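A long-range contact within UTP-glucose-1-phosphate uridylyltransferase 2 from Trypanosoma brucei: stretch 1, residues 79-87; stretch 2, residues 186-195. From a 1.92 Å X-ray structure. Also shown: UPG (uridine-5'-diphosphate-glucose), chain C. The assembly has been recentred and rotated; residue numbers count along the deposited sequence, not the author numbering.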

ATOM      1  N   VAL A  79     -11.643 -11.211  -4.917  1.00 28.52           N
ATOM      2  CA  VAL A  79     -10.636 -10.562  -4.068  1.00 28.30           C
ATOM      3  C   VAL A  79      -9.345 -10.421  -4.842  1.00 27.64           C
ATOM      4  O   VAL A  79      -8.926 -11.338  -5.549  1.00 27.23           O
ATOM      5  N   LEU A  80      -8.752  -9.235  -4.731  1.00 28.13           N
ATOM      6  CA  LEU A  80      -7.407  -8.980  -5.238  1.00 27.98           C
ATOM      7  C   LEU A  80      -6.566  -8.401  -4.114  1.00 27.68           C
ATOM      8  O   LEU A  80      -6.979  -7.443  -3.434  1.00 27.79           O
ATOM      9  N   LYS A  81      -5.396  -8.995  -3.908  1.00 27.42           N
ATOM     10  CA  LYS A  81      -4.401  -8.421  -2.985  1.00 28.32           C
ATOM     11  C   LYS A  81      -3.255  -7.867  -3.823  1.00 28.79           C
ATOM     12  O   LYS A  81      -2.706  -8.587  -4.668  1.00 28.93           O
ATOM     13  N   LEU A  82      -2.933  -6.584  -3.638  1.00 27.91           N
ATOM     14  CA  LEU A  82      -1.807  -5.945  -4.323  1.00 26.91           C
ATOM     15  C   LEU A  82      -0.483  -6.572  -3.808  1.00 26.48           C
ATOM     16  O   LEU A  82      -0.299  -6.765  -2.604  1.00 25.54           O
ATOM     17  N   ASN A  83       0.440  -6.851  -4.721  1.00 24.99           N
ATOM     18  CA  ASN A  83       1.679  -7.568  -4.371  1.00 24.76           C
ATOM     19  C   ASN A  83       2.852  -7.211  -5.304  1.00 23.88           C
ATOM     20  O   ASN A  83       3.788  -7.993  -5.464  1.00 23.74           O
ATOM     21  N   GLY A  84       2.795  -6.012  -5.897  1.00 23.66           N
ATOM     22  CA  GLY A  84       3.667  -5.636  -7.020  1.00 22.98           C
ATOM     23  C   GLY A  84       4.772  -4.661  -6.666  1.00 22.81           C
ATOM     24  O   GLY A  84       5.686  -4.462  -7.452  1.00 23.43           O
ATOM     25  N   GLY A  85       4.727  -4.081  -5.472  1.00 23.20           N
ATOM     26  CA  GLY A  85       5.722  -3.081  -5.092  1.00 23.56           C
ATOM     27  C   GLY A  85       7.058  -3.718  -4.738  1.00 25.72           C
ATOM     28  O   GLY A  85       7.141  -4.930  -4.498  1.00 26.26           O
ATOM     29  N   LEU A  86       8.090  -2.887  -4.668  1.00 26.38           N
ATOM     30  CA  LEU A  86       9.455  -3.368  -4.571  1.00 28.04           C
ATOM     31  C   LEU A  86      10.005  -3.212  -3.173  1.00 28.44           C
ATOM     32  O   LEU A  86      11.057  -3.791  -2.852  1.00 28.58           O
ATOM     33  N   GLY A  87       9.293  -2.449  -2.348  1.00 27.13           N
ATOM     34  CA  GLY A  87       9.659  -2.267  -0.954  1.00 28.44           C
ATOM     35  C   GLY A  87      10.992  -1.575  -0.769  1.00 28.81           C
ATOM     36  O   GLY A  87      11.732  -1.875   0.177  1.00 29.23           O
ATOM     37  N   TRP A 186      14.110  -0.425 -14.233  1.00 25.16           N
ATOM     38  CA  TRP A 186      12.670  -0.599 -14.384  1.00 25.67           C
ATOM     39  C   TRP A 186      11.948  -0.444 -13.053  1.00 26.16           C
ATOM     40  O   TRP A 186      12.513  -0.818 -12.030  1.00 26.18           O
ATOM     41  N   VAL A 187      10.708   0.054 -13.088  1.00 26.17           N
ATOM     42  CA  VAL A 187       9.766  -0.023 -11.926  1.00 27.39           C
ATOM     43  C   VAL A 187       8.336  -0.325 -12.351  1.00 27.02           C
ATOM     44  O   VAL A 187       7.913   0.172 -13.382  1.00 26.40           O
ATOM     45  N   PRO A 188       7.576  -1.086 -11.516  1.00 26.98           N
ATOM     46  CA  PRO A 188       6.124  -1.222 -11.726  1.00 26.90           C
ATOM     47  C   PRO A 188       5.525   0.187 -11.608  1.00 26.57           C
ATOM     48  O   PRO A 188       5.978   0.952 -10.749  1.00 26.69           O
ATOM     49  N   PRO A 189       4.537   0.533 -12.458  1.00 26.12           N
ATOM     50  CA  PRO A 189       4.085   1.937 -12.507  1.00 25.57           C
ATOM     51  C   PRO A 189       3.059   2.393 -11.431  1.00 25.79           C
ATOM     52  O   PRO A 189       2.295   3.334 -11.675  1.00 25.90           O
ATOM     53  N   GLY A 190       3.025   1.714 -10.284  1.00 26.63           N
ATOM     54  CA  GLY A 190       2.091   2.031  -9.181  1.00 26.65           C
ATOM     55  C   GLY A 190       0.955   1.031  -9.199  1.00 26.48           C
ATOM     56  O   GLY A 190       0.736   0.396 -10.217  1.00 26.84           O
ATOM     57  N   HIS A 191       0.272   0.859  -8.062  1.00 26.67           N
ATOM     58  CA  HIS A 191      -0.967   0.095  -7.980  1.00 26.61           C
ATOM     59  C   HIS A 191      -2.150   0.709  -8.785  1.00 26.95           C
ATOM     60  O   HIS A 191      -3.101   0.013  -9.111  1.00 28.63           O
ATOM     61  N   GLY A 192      -2.071   1.988  -9.153  1.00 27.16           N
ATOM     62  CA  GLY A 192      -3.032   2.573 -10.092  1.00 26.78           C
ATOM     63  C   GLY A 192      -3.099   1.806 -11.401  1.00 27.54           C
ATOM     64  O   GLY A 192      -4.107   1.903 -12.122  1.00 28.25           O
ATOM     65  N   ASP A 193      -2.031   1.026 -11.667  1.00 27.06           N
ATOM     66  CA  ASP A 193      -1.826   0.202 -12.864  1.00 26.70           C
ATOM     67  C   ASP A 193      -2.887  -0.893 -12.958  1.00 26.60           C
ATOM     68  O   ASP A 193      -3.177  -1.392 -14.032  1.00 25.79           O
ATOM     69  N   VAL A 194      -3.478  -1.252 -11.820  1.00 26.48           N
ATOM     70  CA  VAL A 194      -4.474  -2.327 -11.771  1.00 26.04           C
ATOM     71  C   VAL A 194      -5.614  -2.272 -12.808  1.00 26.26           C
ATOM     72  O   VAL A 194      -6.024  -3.299 -13.345  1.00 25.99           O
ATOM     73  N   TYR A 195      -6.109  -1.072 -13.106  1.00 27.89           N
ATOM     74  CA  TYR A 195      -7.297  -0.939 -13.943  1.00 26.95           C
ATOM     75  C   TYR A 195      -6.976  -1.323 -15.396  1.00 27.04           C
ATOM     76  O   TYR A 195      -7.659  -2.178 -15.984  1.00 26.74           O
TER

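Along the strand of stretch 1, side chains alternate: Val 79 and Lys 81 lie out of reach of stretch 2, while Leu 80 and Leu 82 point toward it. Leu 80, with chi1 t and chi2 p, brings CD2 to 3.5 Å from CG2 of Val 194, whose chi1 is p; both are apolar, as suits a buried site. Leu 82 adopts m, t and sets its CD1 3.5 Å from CB of His 191. That histidine, chi1 p, does double duty: its CB meets Leu 82 CD1, while His 191 NE2 donates a hydrogen bond to UPG O1B (2.6 Å), an atom lying near the ring plane.

Asn 83 is out of reach of stretch 2; its OD1 and ND2 are hydrogen-bonded elsewhere in the structure. At Gly 84 a CB would clash with UPG O2, and the bare backbone lets Gly 84 N make a weak hydrogen bond to UPG O2 (2.8 Å); Gly 84 O lies 3.4 Å from Pro 188 CG. Gly 85 is similar: a CB would crowd UPG O2C, to which Gly 85 N hydrogen-bonds at 3.0 Å. From stretch 2, Gly 190 N gives UPG O4 a weak hydrogen bond (2.8 Å).

Leu 86, m, t, points toward stretch 2 and closes the contact. Val 187 (chi1 m) points sideways and Pro 188 toward stretch 1; the branched leucine reaches both apolar neighbours, Leu 86 CD1 lying 3.6 Å from Val 187 CG1 and CD2 3.5 Å from Pro 188 CD. No hydrogen bond directly joins the stretches; apolar packing and the shared ligand link them.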

ATOM      1  CB  VAL A  79     -10.427 -11.300  -2.715  1.00 27.97           C
ATOM      2  CG1 VAL A  79      -9.318 -10.613  -1.868  1.00 28.02           C
ATOM      3  CG2 VAL A  79     -11.729 -11.335  -1.930  1.00 28.83           C
ATOM      4  CB  LEU A  80      -7.438  -7.999  -6.422  1.00 27.01           C
ATOM      5  CG  LEU A  80      -6.163  -7.543  -7.162  1.00 27.05           C
ATOM      6  CD1 LEU A  80      -5.324  -8.652  -7.655  1.00 25.02           C
ATOM      7  CD2 LEU A  80      -6.544  -6.649  -8.333  1.00 27.81           C
ATOM      8  CB  LYS A  81      -3.909  -9.522  -2.021  1.00 28.78           C
ATOM      9  CG  LYS A  81      -4.493  -9.456  -0.589  1.00 32.05           C
ATOM     10  CD  LYS A  81      -3.834  -8.314   0.206  1.00 31.35           C
ATOM     11  CE  LYS A  81      -3.916  -8.507   1.728  1.00 34.05           C
ATOM     12  NZ  LYS A  81      -5.021  -7.690   2.347  1.00 32.59           N
ATOM     13  CB  LEU A  82      -1.820  -4.426  -4.096  1.00 26.67           C
ATOM     14  CG  LEU A  82      -3.103  -3.660  -4.482  1.00 27.15           C
ATOM     15  CD1 LEU A  82      -3.023  -2.152  -4.149  1.00 26.21           C
ATOM     16  CD2 LEU A  82      -3.518  -3.886  -5.966  1.00 28.35           C
ATOM     17  CB  ASN A  83       1.386  -9.082  -4.393  1.00 24.28           C
ATOM     18  CG  ASN A  83       2.487  -9.914  -3.749  1.00 24.18           C
ATOM     19  OD1 ASN A  83       2.961  -9.614  -2.645  1.00 26.49           O
ATOM     20  ND2 ASN A  83       2.931 -10.924  -4.459  1.00 23.95           N
ATOM     21  CB  LEU A  86      10.349  -2.643  -5.569  1.00 28.72           C
ATOM     22  CG  LEU A  86       9.764  -2.362  -6.952  1.00 30.93           C
ATOM     23  CD1 LEU A  86      10.607  -1.330  -7.682  1.00 32.18           C
ATOM     24  CD2 LEU A  86       9.621  -3.652  -7.741  1.00 31.10           C
ATOM     25  CB  TRP A 186      12.382  -2.020 -14.875  1.00 24.47           C
ATOM     26  CG  TRP A 186      12.873  -2.255 -16.219  1.00 26.32           C
ATOM     27  CD1 TRP A 186      14.101  -2.749 -16.576  1.00 24.74           C
ATOM     28  CD2 TRP A 186      12.163  -2.007 -17.431  1.00 26.97           C
ATOM     29  NE1 TRP A 186      14.188  -2.830 -17.943  1.00 26.29           N
ATOM     30  CE2 TRP A 186      13.016  -2.383 -18.495  1.00 24.23           C
ATOM     31  CE3 TRP A 186      10.880  -1.508 -17.723  1.00 26.36           C
ATOM     32  CZ2 TRP A 186      12.641  -2.264 -19.832  1.00 25.13           C
ATOM     33  CZ3 TRP A 186      10.502  -1.383 -19.046  1.00 25.34           C
ATOM     34  CH2 TRP A 186      11.380  -1.788 -20.098  1.00 26.00           C
ATOM     35  CB  VAL A 187       9.676   1.279 -11.109  1.00 26.94           C
ATOM     36  CG1 VAL A 187      10.795   1.356 -10.116  1.00 28.71           C
ATOM     37  CG2 VAL A 187       9.628   2.508 -12.013  1.00 29.04           C
ATOM     38  CB  PRO A 188       5.667  -2.110 -10.549  1.00 26.97           C
ATOM     39  CG  PRO A 188       6.754  -1.989  -9.515  1.00 25.35           C
ATOM     40  CD  PRO A 188       8.021  -1.840 -10.328  1.00 27.11           C
ATOM     41  CB  PRO A 189       3.479   2.037 -13.900  1.00 24.87           C
ATOM     42  CG  PRO A 189       3.014   0.655 -14.237  1.00 25.83           C
ATOM     43  CD  PRO A 189       3.808  -0.326 -13.425  1.00 25.84           C
ATOM     44  CB  HIS A 191      -1.325  -0.267  -6.504  1.00 26.36           C
ATOM     45  CG  HIS A 191      -1.181   0.885  -5.543  1.00 25.14           C
ATOM     46  ND1 HIS A 191      -2.006   1.985  -5.569  1.00 26.07           N
ATOM     47  CD2 HIS A 191      -0.259   1.137  -4.581  1.00 25.19           C
ATOM     48  CE1 HIS A 191      -1.621   2.858  -4.648  1.00 25.44           C
ATOM     49  NE2 HIS A 191      -0.555   2.369  -4.036  1.00 25.17           N
ATOM     50  CB  ASP A 193      -0.419  -0.425 -12.808  1.00 27.46           C
ATOM     51  CG  ASP A 193       0.085  -0.967 -14.149  1.00 26.67           C
ATOM     52  OD1 ASP A 193      -0.228  -0.415 -15.226  1.00 24.52           O
ATOM     53  OD2 ASP A 193       0.881  -1.932 -14.125  1.00 28.57           O
ATOM     54  CB  VAL A 194      -5.057  -2.488 -10.332  1.00 25.34           C
ATOM     55  CG1 VAL A 194      -5.909  -1.249  -9.920  1.00 26.03           C
ATOM     56  CG2 VAL A 194      -5.852  -3.795 -10.240  1.00 25.68           C
ATOM     57  CB  TYR A 195      -7.915   0.464 -13.828  1.00 27.38           C
ATOM     58  CG  TYR A 195      -8.233   0.912 -12.402  1.00 28.56           C
ATOM     59  CD1 TYR A 195      -9.227   0.272 -11.627  1.00 28.18           C
ATOM     60  CD2 TYR A 195      -7.538   1.974 -11.821  1.00 28.52           C
ATOM     61  CE1 TYR A 195      -9.510   0.690 -10.312  1.00 27.44           C
ATOM     62  CE2 TYR A 195      -7.823   2.403 -10.519  1.00 29.97           C
ATOM     63  CZ  TYR A 195      -8.806   1.753  -9.764  1.00 29.32           C
ATOM     64  OH  TYR A 195      -9.082   2.198  -8.474  1.00 29.64           O
TER
HETATM   65  N1  UPG C 484       2.083  -2.093  -5.254  1.00 21.25           N
HETATM   66  C2  UPG C 484       1.805  -2.767  -6.461  1.00 21.84           C
HETATM   67  N3  UPG C 484       2.282  -2.199  -7.628  1.00 23.09           N
HETATM   68  C4  UPG C 484       2.999  -1.026  -7.659  1.00 23.06           C
HETATM   69  C5  UPG C 484       3.263  -0.339  -6.467  1.00 23.85           C
HETATM   70  C6  UPG C 484       2.808  -0.859  -5.260  1.00 22.35           C
HETATM   71  O2  UPG C 484       1.191  -3.841  -6.544  1.00 19.71           O
HETATM   72  O4  UPG C 484       3.388  -0.621  -8.762  1.00 21.14           O
HETATM   73  C1C UPG C 484       1.586  -2.661  -3.960  1.00 20.87           C
HETATM   74  C2C UPG C 484       2.528  -2.789  -2.759  1.00 19.46           C
HETATM   75  O2C UPG C 484       3.328  -3.975  -2.860  1.00 17.26           O
HETATM   76  C3C UPG C 484       1.502  -2.919  -1.635  1.00 19.19           C
HETATM   77  C4C UPG C 484       0.417  -1.947  -2.070  1.00 18.49           C
HETATM   78  O4C UPG C 484       0.560  -1.762  -3.504  1.00 16.57           O
HETATM   79  O3C UPG C 484       0.954  -4.236  -1.657  1.00 20.36           O
HETATM   80  C5C UPG C 484       0.590  -0.547  -1.395  1.00 17.44           C
HETATM   81  O5C UPG C 484       1.731   0.150  -1.818  1.00 15.94           O
HETATM   82  PA  UPG C 484       2.628   0.989  -0.771  1.00 18.72           P
HETATM   83  O1A UPG C 484       2.837   0.064   0.380  1.00 20.56           O
HETATM   84  O2A UPG C 484       3.789   1.609  -1.420  1.00 20.57           O
HETATM   85  O3A UPG C 484       1.567   2.147  -0.278  1.00 19.64           O
HETATM   86  PB  UPG C 484       1.330   3.615  -0.939  1.00 21.38           P
HETATM   87  O1B UPG C 484       1.082   3.434  -2.379  1.00 17.81           O
HETATM   88  O2B UPG C 484       2.373   4.587  -0.481  1.00 17.01           O
HETATM   89  O3B UPG C 484       0.009   4.031  -0.128  1.00 17.61           O
HETATM   90  C1' UPG C 484      -1.230   3.262  -0.347  1.00 17.06           C
HETATM   91  C2' UPG C 484      -2.307   4.205  -0.864  1.00 20.54           C
HETATM   92  C3' UPG C 484      -2.474   5.320   0.162  1.00 20.13           C
HETATM   93  C4' UPG C 484      -2.910   4.704   1.501  1.00 19.24           C
HETATM   94  C5' UPG C 484      -1.874   3.651   1.971  1.00 20.96           C
HETATM   95  C6' UPG C 484      -2.433   2.824   3.099  1.00 20.78           C
HETATM   96  O2' UPG C 484      -1.938   4.775  -2.133  1.00 22.23           O
HETATM   97  O3' UPG C 484      -3.397   6.273  -0.335  1.00 17.24           O
HETATM   98  O4' UPG C 484      -3.058   5.711   2.490  1.00 20.50           O
HETATM   99  O5' UPG C 484      -1.550   2.684   0.934  1.00 19.65           O
HETATM  100  O6' UPG C 484      -1.363   2.142   3.756  1.00 20.23           O